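DNA polymerase III subunit beta (Pseudomonas aeruginosa, PDB 4TSZ) confers DNA tethering and processivity on DNA polymerases and other proteins, as a ring-shaped dimer that slides along DNA. Local coordinates at residues E[254-265]-E[333-343]; E[286-294]-E[304-312]. All coordinates share one frame; numbering follows the deposited sequence.

Contact 1: E[254-265]-E[333-343]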
ATOM      1  N   GLY E 254      39.876  -4.324  14.576  1.00 68.97           N
ATOM      2  CA  GLY E 254      38.971  -3.467  15.349  1.00 67.29           C
ATOM      3  C   GLY E 254      39.237  -3.439  16.844  1.00 71.09           C
ATOM      4  O   GLY E 254      38.977  -4.420  17.547  1.00 70.60           O
ATOM      5  N   ASP E 255      39.788  -2.315  17.328  1.00 67.46           N
ATOM      6  CA  ASP E 255      40.184  -2.123  18.726  1.00 68.63           C
ATOM      7  C   ASP E 255      39.103  -1.541  19.648  1.00 71.58           C
ATOM      8  O   ASP E 255      39.245  -1.609  20.869  1.00 73.84           O
ATOM      9  CB  ASP E 255      41.460  -1.262  18.792  1.00 71.95           C
ATOM     10  CG  ASP E 255      41.278   0.153  18.271  1.00 81.65           C
ATOM     11  OD1 ASP E 255      41.179   0.321  17.031  1.00 82.00           O
ATOM     12  OD2 ASP E 255      41.240   1.094  19.101  1.00 84.42           O
ATOM     13  N   LYS E 256      38.049  -0.953  19.078  1.00 65.04           N
ATOM     14  CA  LYS E 256      36.999  -0.320  19.864  1.00 62.87           C
ATOM     15  C   LYS E 256      35.725  -1.164  19.875  1.00 63.68           C
ATOM     16  O   LYS E 256      34.998  -1.208  18.877  1.00 60.54           O
ATOM     17  CB  LYS E 256      36.756   1.118  19.367  1.00 64.17           C
ATOM     18  CG  LYS E 256      38.002   2.000  19.459  1.00 66.74           C
ATOM     19  CD  LYS E 256      37.798   3.383  18.851  1.00 69.15           C
ATOM     20  CE  LYS E 256      38.989   4.293  19.065  1.00 67.66           C
ATOM     21  NZ  LYS E 256      40.189   3.851  18.302  1.00 72.83           N
ATOM     22  N   LEU E 257      35.486  -1.878  20.989  1.00 61.13           N
ATOM     23  CA  LEU E 257      34.294  -2.712  21.133  1.00 60.48           C
ATOM     24  C   LEU E 257      33.187  -1.969  21.869  1.00 61.71           C
ATOM     25  O   LEU E 257      33.346  -1.559  23.017  1.00 61.01           O
ATOM     26  CB  LEU E 257      34.588  -4.098  21.757  1.00 62.35           C
ATOM     27  CG  LEU E 257      33.367  -5.000  22.124  1.00 67.15           C
ATOM     28  CD1 LEU E 257      32.495  -5.365  20.897  1.00 65.43           C
ATOM     29  CD2 LEU E 257      33.820  -6.261  22.822  1.00 71.33           C
ATOM     30  N   VAL E 258      32.069  -1.787  21.170  1.00 57.14           N
ATOM     31  CA  VAL E 258      30.897  -1.090  21.679  1.00 55.85           C
ATOM     32  C   VAL E 258      29.759  -2.095  21.775  1.00 57.81           C
ATOM     33  O   VAL E 258      29.478  -2.814  20.816  1.00 58.53           O
ATOM     34  CB  VAL E 258      30.523   0.135  20.793  1.00 58.47           C
ATOM     35  CG1 VAL E 258      29.365   0.933  21.389  1.00 58.10           C
ATOM     36  CG2 VAL E 258      31.727   1.044  20.571  1.00 58.66           C
ATOM     37  N   VAL E 259      29.138  -2.167  22.945  1.00 52.17           N
ATOM     38  CA  VAL E 259      27.967  -3.000  23.186  1.00 50.38           C
ATOM     39  C   VAL E 259      26.849  -2.023  23.544  1.00 51.48           C
ATOM     40  O   VAL E 259      26.974  -1.254  24.503  1.00 49.96           O
ATOM     41  CB  VAL E 259      28.155  -4.109  24.254  1.00 54.77           C
ATOM     42  CG1 VAL E 259      26.873  -4.928  24.414  1.00 54.04           C
ATOM     43  CG2 VAL E 259      29.334  -5.021  23.912  1.00 55.28           C
ATOM     44  N   GLY E 260      25.806  -2.025  22.730  1.00 46.77           N
ATOM     45  CA  GLY E 260      24.662  -1.150  22.929  1.00 46.49           C
ATOM     46  C   GLY E 260      23.351  -1.884  22.792  1.00 49.00           C
ATOM     47  O   GLY E 260      23.310  -3.030  22.333  1.00 46.62           O
ATOM     48  N   ASP E 261      22.275  -1.220  23.215  1.00 45.89           N
ATOM     49  CA  ASP E 261      20.927  -1.750  23.107  1.00 43.95           C
ATOM     50  C   ASP E 261      20.456  -1.487  21.678  1.00 45.78           C
ATOM     51  O   ASP E 261      20.463  -0.335  21.232  1.00 44.82           O
ATOM     52  CB  ASP E 261      19.993  -1.079  24.137  1.00 45.02           C
ATOM     53  CG  ASP E 261      18.601  -1.683  24.150  1.00 48.82           C
ATOM     54  OD1 ASP E 261      18.407  -2.699  24.828  1.00 48.23           O
ATOM     55  OD2 ASP E 261      17.721  -1.161  23.445  1.00 52.41           O
ATOM     56  N   ARG E 262      20.070  -2.557  20.953  1.00 41.11           N
ATOM     57  CA  ARG E 262      19.606  -2.475  19.564  1.00 37.61           C
ATOM     58  C   ARG E 262      18.437  -1.486  19.402  1.00 40.57           C
ATOM     59  O   ARG E 262      18.496  -0.627  18.526  1.00 38.74           O
ATOM     60  CB  ARG E 262      19.222  -3.862  19.032  1.00 34.68           C
ATOM     61  CG  ARG E 262      19.035  -3.900  17.516  1.00 37.89           C
ATOM     62  CD  ARG E 262      18.004  -4.930  17.103  1.00 41.63           C
ATOM     63  NE  ARG E 262      16.638  -4.536  17.472  1.00 43.00           N
ATOM     64  CZ  ARG E 262      15.838  -3.793  16.713  1.00 50.08           C
ATOM     65  NH1 ARG E 262      16.258  -3.336  15.541  1.00 33.29           N
ATOM     66  NH2 ARG E 262      14.612  -3.497  17.123  1.00 37.24           N
ATOM     67  N   GLN E 263      17.409  -1.585  20.263  1.00 38.96           N
ATOM     68  CA  GLN E 263      16.241  -0.700  20.232  1.00 38.78           C
ATOM     69  C   GLN E 263      16.584   0.760  20.503  1.00 43.20           C
ATOM     70  O   GLN E 263      16.123   1.622  19.764  1.00 42.88           O
ATOM     71  CB  GLN E 263      15.165  -1.164  21.213  1.00 40.31           C
ATOM     72  CG  GLN E 263      14.142  -2.109  20.600  1.00 44.62           C
ATOM     73  CD  GLN E 263      12.953  -2.352  21.491  1.00 61.99           C
ATOM     74  OE1 GLN E 263      12.511  -3.475  21.657  1.00 46.26           O
ATOM     75  NE2 GLN E 263      12.357  -1.293  22.031  1.00 70.02           N
ATOM     76  N   GLN E 264      17.404   1.033  21.533  1.00 40.40           N
ATOM     77  CA  GLN E 264      17.822   2.395  21.884  1.00 40.27           C
ATOM     78  C   GLN E 264      18.591   3.042  20.732  1.00 42.51           C
ATOM     79  O   GLN E 264      18.337   4.197  20.409  1.00 41.58           O
ATOM     80  CB  GLN E 264      18.689   2.397  23.148  1.00 42.05           C
ATOM     81  CG  GLN E 264      17.918   2.213  24.447  1.00 47.40           C
ATOM     82  CD  GLN E 264      18.792   2.574  25.622  1.00 72.31           C
ATOM     83  OE1 GLN E 264      19.726   1.856  25.981  1.00 68.30           O
ATOM     84  NE2 GLN E 264      18.541   3.727  26.214  1.00 70.47           N
ATOM     85  N   LEU E 265      19.515   2.286  20.108  1.00 39.69           N
ATOM     86  CA  LEU E 265      20.301   2.775  18.981  1.00 39.12           C
ATOM     87  C   LEU E 265      19.430   3.012  17.767  1.00 41.08           C
ATOM     88  O   LEU E 265      19.557   4.052  17.133  1.00 39.45           O
ATOM     89  CB  LEU E 265      21.488   1.848  18.661  1.00 39.71           C
ATOM     90  CG  LEU E 265      22.616   1.825  19.711  1.00 46.17           C
ATOM     91  CD1 LEU E 265      23.530   0.628  19.513  1.00 46.38           C
ATOM     92  CD2 LEU E 265      23.425   3.124  19.699  1.00 49.18           C
ATOM     93  N   ILE E 333      19.363  -7.360  13.101  1.00 41.50           N
ATOM     94  CA  ILE E 333      19.958  -7.899  14.331  1.00 41.86           C
ATOM     95  C   ILE E 333      18.804  -8.491  15.188  1.00 48.79           C
ATOM     96  O   ILE E 333      17.866  -7.777  15.532  1.00 48.78           O
ATOM     97  CB  ILE E 333      20.788  -6.805  15.088  1.00 44.45           C
ATOM     98  CG1 ILE E 333      22.014  -6.292  14.266  1.00 43.63           C
ATOM     99  CG2 ILE E 333      21.159  -7.225  16.550  1.00 45.66           C
ATOM    100  CD1 ILE E 333      23.236  -7.274  14.081  1.00 45.46           C
ATOM    101  N   GLY E 334      18.881  -9.788  15.483  1.00 47.55           N
ATOM    102  CA  GLY E 334      17.852 -10.513  16.230  1.00 48.19           C
ATOM    103  C   GLY E 334      17.991 -10.512  17.739  1.00 53.24           C
ATOM    104  O   GLY E 334      17.043 -10.869  18.452  1.00 53.32           O
ATOM    105  N   THR E 335      19.168 -10.105  18.238  1.00 48.85           N
ATOM    106  CA  THR E 335      19.431 -10.000  19.672  1.00 49.40           C
ATOM    107  C   THR E 335      19.112  -8.587  20.183  1.00 49.94           C
ATOM    108  O   THR E 335      19.147  -7.598  19.433  1.00 46.61           O
ATOM    109  CB  THR E 335      20.872 -10.422  20.013  1.00 54.50           C
ATOM    110  OG1 THR E 335      21.783  -9.616  19.268  1.00 51.34           O
ATOM    111  CG2 THR E 335      21.130 -11.898  19.745  1.00 55.28           C
ATOM    112  N   GLU E 336      18.798  -8.518  21.462  1.00 46.67           N
ATOM    113  CA  GLU E 336      18.490  -7.314  22.237  1.00 46.42           C
ATOM    114  C   GLU E 336      19.692  -6.356  22.258  1.00 50.69           C
ATOM    115  O   GLU E 336      19.515  -5.136  22.202  1.00 49.56           O
ATOM    116  CB  GLU E 336      18.181  -7.759  23.653  1.00 48.50           C
ATOM    117  CG  GLU E 336      17.442  -6.744  24.475  1.00 53.45           C
ATOM    118  CD  GLU E 336      16.946  -7.417  25.725  1.00 51.63           C
ATOM    119  OE1 GLU E 336      15.836  -7.991  25.675  1.00 43.94           O
ATOM    120  OE2 GLU E 336      17.685  -7.416  26.734  1.00 50.75           O
ATOM    121  N   GLN E 337      20.905  -6.922  22.361  1.00 48.27           N
ATOM    122  CA  GLN E 337      22.150  -6.175  22.346  1.00 48.02           C
ATOM    123  C   GLN E 337      22.820  -6.325  20.984  1.00 50.51           C
ATOM    124  O   GLN E 337      22.614  -7.321  20.272  1.00 48.06           O
ATOM    125  CB  GLN E 337      23.093  -6.617  23.472  1.00 51.03           C
ATOM    126  CG  GLN E 337      22.636  -6.162  24.851  1.00 63.82           C
ATOM    127  CD  GLN E 337      23.694  -6.395  25.897  1.00 74.19           C
ATOM    128  OE1 GLN E 337      24.218  -7.502  26.053  1.00 72.94           O
ATOM    129  NE2 GLN E 337      24.019  -5.357  26.649  1.00 61.39           N
ATOM    130  N   VAL E 338      23.611  -5.322  20.626  1.00 46.85           N
ATOM    131  CA  VAL E 338      24.326  -5.277  19.365  1.00 46.37           C
ATOM    132  C   VAL E 338      25.782  -4.883  19.620  1.00 51.88           C
ATOM    133  O   VAL E 338      26.062  -4.032  20.478  1.00 52.37           O
ATOM    134  CB  VAL E 338      23.583  -4.405  18.304  1.00 47.54           C
ATOM    135  CG1 VAL E 338      23.383  -2.961  18.758  1.00 46.72           C
ATOM    136  CG2 VAL E 338      24.265  -4.460  16.947  1.00 47.09           C
ATOM    137  N   ARG E 339      26.700  -5.551  18.918  1.00 48.01           N
ATOM    138  CA  ARG E 339      28.130  -5.281  19.016  1.00 48.60           C
ATOM    139  C   ARG E 339      28.598  -4.496  17.799  1.00 50.76           C
ATOM    140  O   ARG E 339      28.334  -4.895  16.664  1.00 48.45           O
ATOM    141  CB  ARG E 339      28.939  -6.583  19.129  1.00 48.24           C
ATOM    142  CG  ARG E 339      28.860  -7.272  20.476  1.00 55.78           C
ATOM    143  CD  ARG E 339      29.757  -8.507  20.497  1.00 60.85           C
ATOM    144  NE  ARG E 339      29.215  -9.611  19.694  1.00 61.27           N
ATOM    145  CZ  ARG E 339      29.948 -10.441  18.955  1.00 74.78           C
ATOM    146  NH1 ARG E 339      31.267 -10.293  18.887  1.00 65.32           N
ATOM    147  NH2 ARG E 339      29.367 -11.418  18.269  1.00 57.06           N
ATOM    148  N   PHE E 340      29.283  -3.376  18.045  1.00 48.01           N
ATOM    149  CA  PHE E 340      29.907  -2.534  17.025  1.00 47.42           C
ATOM    150  C   PHE E 340      31.403  -2.619  17.302  1.00 53.99           C
ATOM    151  O   PHE E 340      31.834  -2.453  18.449  1.00 55.00           O
ATOM    152  CB  PHE E 340      29.428  -1.078  17.119  1.00 48.79           C
ATOM    153  CG  PHE E 340      28.114  -0.793  16.432  1.00 49.04           C
ATOM    154  CD1 PHE E 340      26.908  -1.162  17.017  1.00 52.03           C
ATOM    155  CD2 PHE E 340      28.080  -0.140  15.209  1.00 50.18           C
ATOM    156  CE1 PHE E 340      25.692  -0.898  16.377  1.00 51.56           C
ATOM    157  CE2 PHE E 340      26.863   0.149  14.584  1.00 52.09           C
ATOM    158  CZ  PHE E 340      25.678  -0.242  15.166  1.00 49.67           C
ATOM    159  N   ILE E 341      32.183  -2.967  16.281  1.00 50.48           N
ATOM    160  CA  ILE E 341      33.635  -3.068  16.391  1.00 51.32           C
ATOM    161  C   ILE E 341      34.212  -2.033  15.431  1.00 54.70           C
ATOM    162  O   ILE E 341      34.022  -2.124  14.219  1.00 51.66           O
ATOM    163  CB  ILE E 341      34.174  -4.514  16.197  1.00 55.21           C
ATOM    164  CG1 ILE E 341      33.525  -5.490  17.223  1.00 55.60           C
ATOM    165  CG2 ILE E 341      35.708  -4.542  16.321  1.00 58.06           C
ATOM    166  CD1 ILE E 341      33.506  -6.995  16.831  1.00 62.53           C
ATOM    167  N   LEU E 342      34.829  -0.997  16.000  1.00 54.00           N
ATOM    168  CA  LEU E 342      35.372   0.126  15.248  1.00 54.37           C
ATOM    169  C   LEU E 342      36.874   0.265  15.480  1.00 60.24           C
ATOM    170  O   LEU E 342      37.438  -0.409  16.348  1.00 60.23           O
ATOM    171  CB  LEU E 342      34.649   1.423  15.674  1.00 54.04           C
ATOM    172  CG  LEU E 342      33.127   1.425  15.530  1.00 57.39           C
ATOM    173  CD1 LEU E 342      32.469   1.997  16.757  1.00 57.14           C
ATOM    174  CD2 LEU E 342      32.694   2.168  14.276  1.00 58.23           C
ATOM    175  N   SER E 343      37.516   1.128  14.682  1.00 58.12           N
ATOM    176  CA  SER E 343      38.931   1.434  14.795  1.00 60.17           C
ATOM    177  C   SER E 343      39.122   2.948  14.669  1.00 65.12           C
ATOM    178  O   SER E 343      39.086   3.630  15.693  1.00 65.63           O
ATOM    179  CB  SER E 343      39.764   0.623  13.802  1.00 63.52           C
ATOM    180  OG  SER E 343      39.383   0.872  12.461  1.00 70.88           O
TER

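Contact 2: E[286-294]-E[304-312]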
ATOM      1  N   GLN E 286      29.998  10.471  17.978  1.00 48.80           N
ATOM      2  CA  GLN E 286      31.072  10.834  18.891  1.00 49.75           C
ATOM      3  C   GLN E 286      31.047   9.839  20.022  1.00 53.12           C
ATOM      4  O   GLN E 286      30.151   9.866  20.869  1.00 50.94           O
ATOM      5  CB  GLN E 286      30.978  12.281  19.380  1.00 52.05           C
ATOM      6  CG  GLN E 286      31.370  13.299  18.312  1.00 65.14           C
ATOM      7  CD  GLN E 286      31.141  14.733  18.732  1.00 83.79           C
ATOM      8  OE1 GLN E 286      31.798  15.651  18.234  1.00 80.31           O
ATOM      9  NE2 GLN E 286      30.183  14.979  19.625  1.00 71.91           N
ATOM     10  N   LEU E 287      31.984   8.888  19.961  1.00 51.92           N
ATOM     11  CA  LEU E 287      32.133   7.822  20.937  1.00 52.78           C
ATOM     12  C   LEU E 287      33.141   8.207  22.006  1.00 60.45           C
ATOM     13  O   LEU E 287      34.200   8.746  21.694  1.00 62.28           O
ATOM     14  CB  LEU E 287      32.560   6.525  20.217  1.00 52.21           C
ATOM     15  CG  LEU E 287      32.757   5.267  21.066  1.00 56.74           C
ATOM     16  CD1 LEU E 287      31.425   4.728  21.610  1.00 55.99           C
ATOM     17  CD2 LEU E 287      33.511   4.206  20.285  1.00 57.29           C
ATOM     18  N   SER E 288      32.788   7.944  23.268  1.00 57.52           N
ATOM     19  CA  SER E 288      33.600   8.167  24.468  1.00 58.65           C
ATOM     20  C   SER E 288      33.135   7.158  25.524  1.00 62.81           C
ATOM     21  O   SER E 288      32.155   6.445  25.278  1.00 61.51           O
ATOM     22  CB  SER E 288      33.464   9.606  24.965  1.00 61.28           C
ATOM     23  OG  SER E 288      32.147   9.911  25.389  1.00 68.12           O
ATOM     24  N   ASN E 289      33.838   7.077  26.681  1.00 60.28           N
ATOM     25  CA  ASN E 289      33.517   6.148  27.768  1.00 60.73           C
ATOM     26  C   ASN E 289      32.031   6.148  28.155  1.00 63.23           C
ATOM     27  O   ASN E 289      31.491   7.179  28.570  1.00 61.93           O
ATOM     28  CB  ASN E 289      34.415   6.382  28.993  1.00 65.01           C
ATOM     29  CG  ASN E 289      35.885   6.112  28.763  1.00 96.85           C
ATOM     30  OD1 ASN E 289      36.281   5.185  28.042  1.00 93.73           O
ATOM     31  ND2 ASN E 289      36.731   6.905  29.401  1.00 93.02           N
ATOM     32  N   GLY E 290      31.390   5.000  27.937  1.00 60.07           N
ATOM     33  CA  GLY E 290      29.978   4.745  28.210  1.00 59.50           C
ATOM     34  C   GLY E 290      28.970   5.586  27.446  1.00 62.13           C
ATOM     35  O   GLY E 290      27.782   5.559  27.776  1.00 62.25           O
ATOM     36  N   LEU E 291      29.415   6.329  26.414  1.00 57.16           N
ATOM     37  CA  LEU E 291      28.533   7.249  25.706  1.00 55.88           C
ATOM     38  C   LEU E 291      28.714   7.335  24.198  1.00 57.93           C
ATOM     39  O   LEU E 291      29.834   7.405  23.700  1.00 57.67           O
ATOM     40  CB  LEU E 291      28.681   8.651  26.355  1.00 57.07           C
ATOM     41  CG  LEU E 291      27.811   9.810  25.853  1.00 61.64           C
ATOM     42  CD1 LEU E 291      26.344   9.616  26.230  1.00 61.87           C
ATOM     43  CD2 LEU E 291      28.316  11.128  26.401  1.00 65.19           C
ATOM     44  N   LEU E 292      27.585   7.389  23.480  1.00 53.05           N
ATOM     45  CA  LEU E 292      27.548   7.617  22.042  1.00 50.60           C
ATOM     46  C   LEU E 292      26.691   8.856  21.753  1.00 53.38           C
ATOM     47  O   LEU E 292      25.474   8.837  21.971  1.00 52.08           O
ATOM     48  CB  LEU E 292      27.054   6.388  21.244  1.00 49.06           C
ATOM     49  CG  LEU E 292      27.106   6.547  19.710  1.00 51.48           C
ATOM     50  CD1 LEU E 292      28.539   6.469  19.188  1.00 51.56           C
ATOM     51  CD2 LEU E 292      26.241   5.519  19.022  1.00 52.37           C
ATOM     52  N   LYS E 293      27.338   9.935  21.292  1.00 49.91           N
ATOM     53  CA  LYS E 293      26.652  11.172  20.916  1.00 49.35           C
ATOM     54  C   LYS E 293      26.375  11.097  19.414  1.00 51.15           C
ATOM     55  O   LYS E 293      27.284  10.773  18.643  1.00 50.85           O
ATOM     56  CB  LYS E 293      27.501  12.414  21.235  1.00 53.09           C
ATOM     57  CG  LYS E 293      27.714  12.694  22.721  1.00 70.15           C
ATOM     58  CD  LYS E 293      28.520  13.979  22.897  1.00 82.62           C
ATOM     59  CE  LYS E 293      28.980  14.218  24.314  1.00 94.61           C
ATOM     60  NZ  LYS E 293      29.743  15.488  24.437  1.00102.89           N
ATOM     61  N   ILE E 294      25.117  11.347  19.009  1.00 45.47           N
ATOM     62  CA  ILE E 294      24.689  11.320  17.611  1.00 44.43           C
ATOM     63  C   ILE E 294      24.221  12.705  17.187  1.00 47.70           C
ATOM     64  O   ILE E 294      23.410  13.324  17.877  1.00 47.30           O
ATOM     65  CB  ILE E 294      23.606  10.239  17.328  1.00 46.89           C
ATOM     66  CG1 ILE E 294      23.981   8.878  17.952  1.00 47.05           C
ATOM     67  CG2 ILE E 294      23.311  10.113  15.801  1.00 47.04           C
ATOM     68  CD1 ILE E 294      22.808   8.049  18.339  1.00 51.74           C
ATOM     69  N   ALA E 304      19.607  17.801  14.677  1.00 50.70           N
ATOM     70  CA  ALA E 304      19.134  16.806  15.638  1.00 49.20           C
ATOM     71  C   ALA E 304      20.326  16.259  16.418  1.00 51.96           C
ATOM     72  O   ALA E 304      21.392  16.005  15.840  1.00 50.85           O
ATOM     73  CB  ALA E 304      18.407  15.683  14.930  1.00 48.53           C
ATOM     74  N   GLU E 305      20.157  16.127  17.742  1.00 48.56           N
ATOM     75  CA  GLU E 305      21.194  15.632  18.646  1.00 48.70           C
ATOM     76  C   GLU E 305      20.618  14.657  19.644  1.00 53.03           C
ATOM     77  O   GLU E 305      19.511  14.858  20.149  1.00 53.77           O
ATOM     78  CB  GLU E 305      21.900  16.779  19.388  1.00 51.32           C
ATOM     79  CG  GLU E 305      22.853  17.586  18.523  1.00 63.17           C
ATOM     80  CD  GLU E 305      23.681  18.632  19.243  1.00 86.62           C
ATOM     81  OE1 GLU E 305      24.832  18.870  18.813  1.00 87.94           O
ATOM     82  OE2 GLU E 305      23.178  19.227  20.222  1.00 82.78           O
ATOM     83  N   GLU E 306      21.377  13.600  19.937  1.00 49.40           N
ATOM     84  CA  GLU E 306      20.996  12.592  20.915  1.00 49.39           C
ATOM     85  C   GLU E 306      22.210  11.932  21.549  1.00 53.78           C
ATOM     86  O   GLU E 306      23.262  11.817  20.922  1.00 52.86           O
ATOM     87  CB  GLU E 306      20.037  11.549  20.317  1.00 49.82           C
ATOM     88  CG  GLU E 306      19.075  11.041  21.379  1.00 62.27           C
ATOM     89  CD  GLU E 306      17.931  10.165  20.920  1.00 75.33           C
ATOM     90  OE1 GLU E 306      17.644   9.166  21.620  1.00 66.56           O
ATOM     91  OE2 GLU E 306      17.299  10.491  19.890  1.00 62.45           O
ATOM     92  N   GLU E 307      22.059  11.522  22.805  1.00 51.38           N
ATOM     93  CA  GLU E 307      23.095  10.847  23.571  1.00 52.24           C
ATOM     94  C   GLU E 307      22.547   9.486  23.976  1.00 56.36           C
ATOM     95  O   GLU E 307      21.436   9.400  24.513  1.00 56.43           O
ATOM     96  CB  GLU E 307      23.485  11.667  24.808  1.00 55.12           C
ATOM     97  CG  GLU E 307      24.208  12.964  24.493  1.00 66.84           C
ATOM     98  CD  GLU E 307      24.769  13.694  25.700  1.00 94.23           C
ATOM     99  OE1 GLU E 307      24.090  13.736  26.752  1.00105.70           O
ATOM    100  OE2 GLU E 307      25.886  14.246  25.585  1.00 83.64           O
ATOM    101  N   VAL E 308      23.301   8.421  23.657  1.00 51.27           N
ATOM    102  CA  VAL E 308      22.929   7.041  23.968  1.00 50.30           C
ATOM    103  C   VAL E 308      24.000   6.412  24.858  1.00 54.12           C
ATOM    104  O   VAL E 308      25.190   6.461  24.522  1.00 54.75           O
ATOM    105  CB  VAL E 308      22.668   6.185  22.694  1.00 52.19           C
ATOM    106  CG1 VAL E 308      22.204   4.775  23.057  1.00 51.77           C
ATOM    107  CG2 VAL E 308      21.659   6.858  21.770  1.00 50.67           C
ATOM    108  N   GLN E 309      23.574   5.811  25.974  1.00 49.35           N
ATOM    109  CA  GLN E 309      24.481   5.104  26.876  1.00 50.58           C
ATOM    110  C   GLN E 309      24.856   3.779  26.224  1.00 53.09           C
ATOM    111  O   GLN E 309      23.988   3.068  25.722  1.00 51.82           O
ATOM    112  CB  GLN E 309      23.847   4.884  28.257  1.00 53.11           C
ATOM    113  CG  GLN E 309      23.974   6.082  29.182  1.00 73.79           C
ATOM    114  CD  GLN E 309      23.416   5.777  30.544  1.00101.61           C
ATOM    115  OE1 GLN E 309      22.250   6.054  30.839  1.00 99.60           O
ATOM    116  NE2 GLN E 309      24.233   5.184  31.403  1.00 95.61           N
ATOM    117  N   VAL E 310      26.158   3.487  26.161  1.00 50.09           N
ATOM    118  CA  VAL E 310      26.691   2.259  25.558  1.00 49.87           C
ATOM    119  C   VAL E 310      27.742   1.640  26.492  1.00 57.69           C
ATOM    120  O   VAL E 310      28.264   2.341  27.352  1.00 58.20           O
ATOM    121  CB  VAL E 310      27.283   2.500  24.132  1.00 51.61           C
ATOM    122  CG1 VAL E 310      26.199   2.865  23.112  1.00 49.53           C
ATOM    123  CG2 VAL E 310      28.410   3.538  24.139  1.00 51.80           C
ATOM    124  N   GLU E 311      28.062   0.345  26.313  1.00 56.05           N
ATOM    125  CA  GLU E 311      29.125  -0.319  27.065  1.00 57.47           C
ATOM    126  C   GLU E 311      30.376  -0.102  26.228  1.00 61.69           C
ATOM    127  O   GLU E 311      30.544  -0.735  25.173  1.00 60.12           O
ATOM    128  CB  GLU E 311      28.854  -1.824  27.240  1.00 59.51           C
ATOM    129  CG  GLU E 311      27.869  -2.173  28.345  1.00 72.69           C
ATOM    130  CD  GLU E 311      27.477  -3.640  28.416  1.00 94.28           C
ATOM    131  OE1 GLU E 311      28.341  -4.511  28.156  1.00 79.13           O
ATOM    132  OE2 GLU E 311      26.301  -3.918  28.744  1.00 94.98           O
ATOM    133  N   TYR E 312      31.188   0.889  26.632  1.00 58.94           N
ATOM    134  CA  TYR E 312      32.436   1.239  25.955  1.00 59.32           C
ATOM    135  C   TYR E 312      33.451   1.866  26.902  1.00 66.34           C
ATOM    136  O   TYR E 312      33.130   2.799  27.642  1.00 66.30           O
ATOM    137  CB  TYR E 312      32.212   2.136  24.715  1.00 58.50           C
ATOM    138  CG  TYR E 312      33.507   2.514  24.027  1.00 60.13           C
ATOM    139  CD1 TYR E 312      34.255   1.563  23.335  1.00 61.64           C
ATOM    140  CD2 TYR E 312      34.031   3.801  24.142  1.00 61.30           C
ATOM    141  CE1 TYR E 312      35.482   1.887  22.761  1.00 61.76           C
ATOM    142  CE2 TYR E 312      35.252   4.141  23.558  1.00 62.49           C
ATOM    143  CZ  TYR E 312      35.972   3.179  22.866  1.00 67.18           C
ATOM    144  OH  TYR E 312      37.174   3.501  22.291  1.00 67.01           O
TER

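Contact 1: E[254-265]-E[333-343]
Lys256, Val258 and Gly260 form hydrogen-bonded pairs with Leu342, Phe340 and Val338 as strands 256-261 and 337-342 run antiparallel, their axes 4.7 Å apart at closest. A classic beta bulge opens the ladder, Asp255 and Lys256 both facing Leu342. Lys256 runs extended and bends only at its last torsion (chi4 68°), so that NZ hydrogen-bonds Ser343 O at 2.8 Å; the same NZ forms a salt bridge with Asp255 OD2, on the syn lone pair. On the face of Val258, Phe340 and Leu342, Val258 CB lies 4.0 Å from Phe340 CB, and Val258 CG2 meets Leu342 CD1. Gly260, lacking a side chain, leaves room for Leu265 CD1, 3.7 Å from Val338 CG1. On the face of Leu257 and Val259, Leu257 CD1 touches Ile341 CG1 at 3.8 Å, while Val259 lies alongside the methylenes of Arg339, whose guanidinium bridges to Asp357. At the far end Asp261 N-caps the helix, its OD2 taking Gln264 N at 2.9 Å through the anti lone pair. Arg262 N binds Glu336 O (2.9 Å); the side chain passes Ile333 antiparallel, and NH1 reaches Leu330 O. Polar groups thus finish both ends of an apolar face, where Val338 meets helix 323-330 and Leu342 strand 317-322.

Contact 2: E[286-294]-E[304-312]
Strands 291-294 and 304-309 are the arms of a hairpin, antiparallel at 162°, with Leu292 opposite Val308 and Ile294 opposite Glu306 in hydrogen-bonded pairs. The type II turn from Ser288 to Leu291 meets residues 310-312: Gly290 N gives a 2.8 Å bond to Tyr312 O, and Val310 N reaches Gly290 O (3.1 Å) from above the carbonyl plane. Gly290 has a positive phi (62°), a conformation glycine adopts without the strain a side chain would bring. Tyr312 swings its ring out (chi1 179°, CG opposite the backbone N), which lays one face against Leu287. Leu287 CD2 sits over the ring centre, 3.7 Å from the Tyr312 centroid, a CH-pi contact, whereas Ser288 O lies at the ring edge, 3.4 Å from Tyr312 CD2. The phenol OH binds Gly315 O. On the buried face Ile294 CD1 meets Val308 CG2 at 3.8 Å and Leu292 CB approaches Val310 CG1. On the other face Lys293 and Glu307 run side by side, but Lys293 NZ stays 4.2 Å from Glu307 OE2, too far for a salt bridge; OE1 of Glu307 pairs with Arg104 of the second subunit. Helix 262-273 covers the Ile294, Glu306 and Val308 part of the buried face, Arg271 bridging to Glu306, and Val310 packs on Val258 of strand 256-261, while residues 304-306 ladder with the second subunit, carrying the sheet across the dimer interface.

Both contacts lie in the C-terminal domain, contact 2 nested inside the loop that contact 1 closes. From strand 256-261 the chain enters helix 262-273, then strand 282-288; the turn at 288-291 leads into strand 291-297, and strand 303-309 returns beside it, closing contact 2 over a short loop. Strand 317-322 and helix 323-330 follow before strand 337-342 comes back to pair with 256-261. The two contact centres are 12 Å apart, and residues 311 and 312 join them: Val259 O lies 2.6 Å from Glu311 N, a probable hydrogen bond, and Tyr312 packs on Lys256. Strand 256-261, outermost of its sheet within this chain, is thereby tied to the sheet that continues into the second subunit.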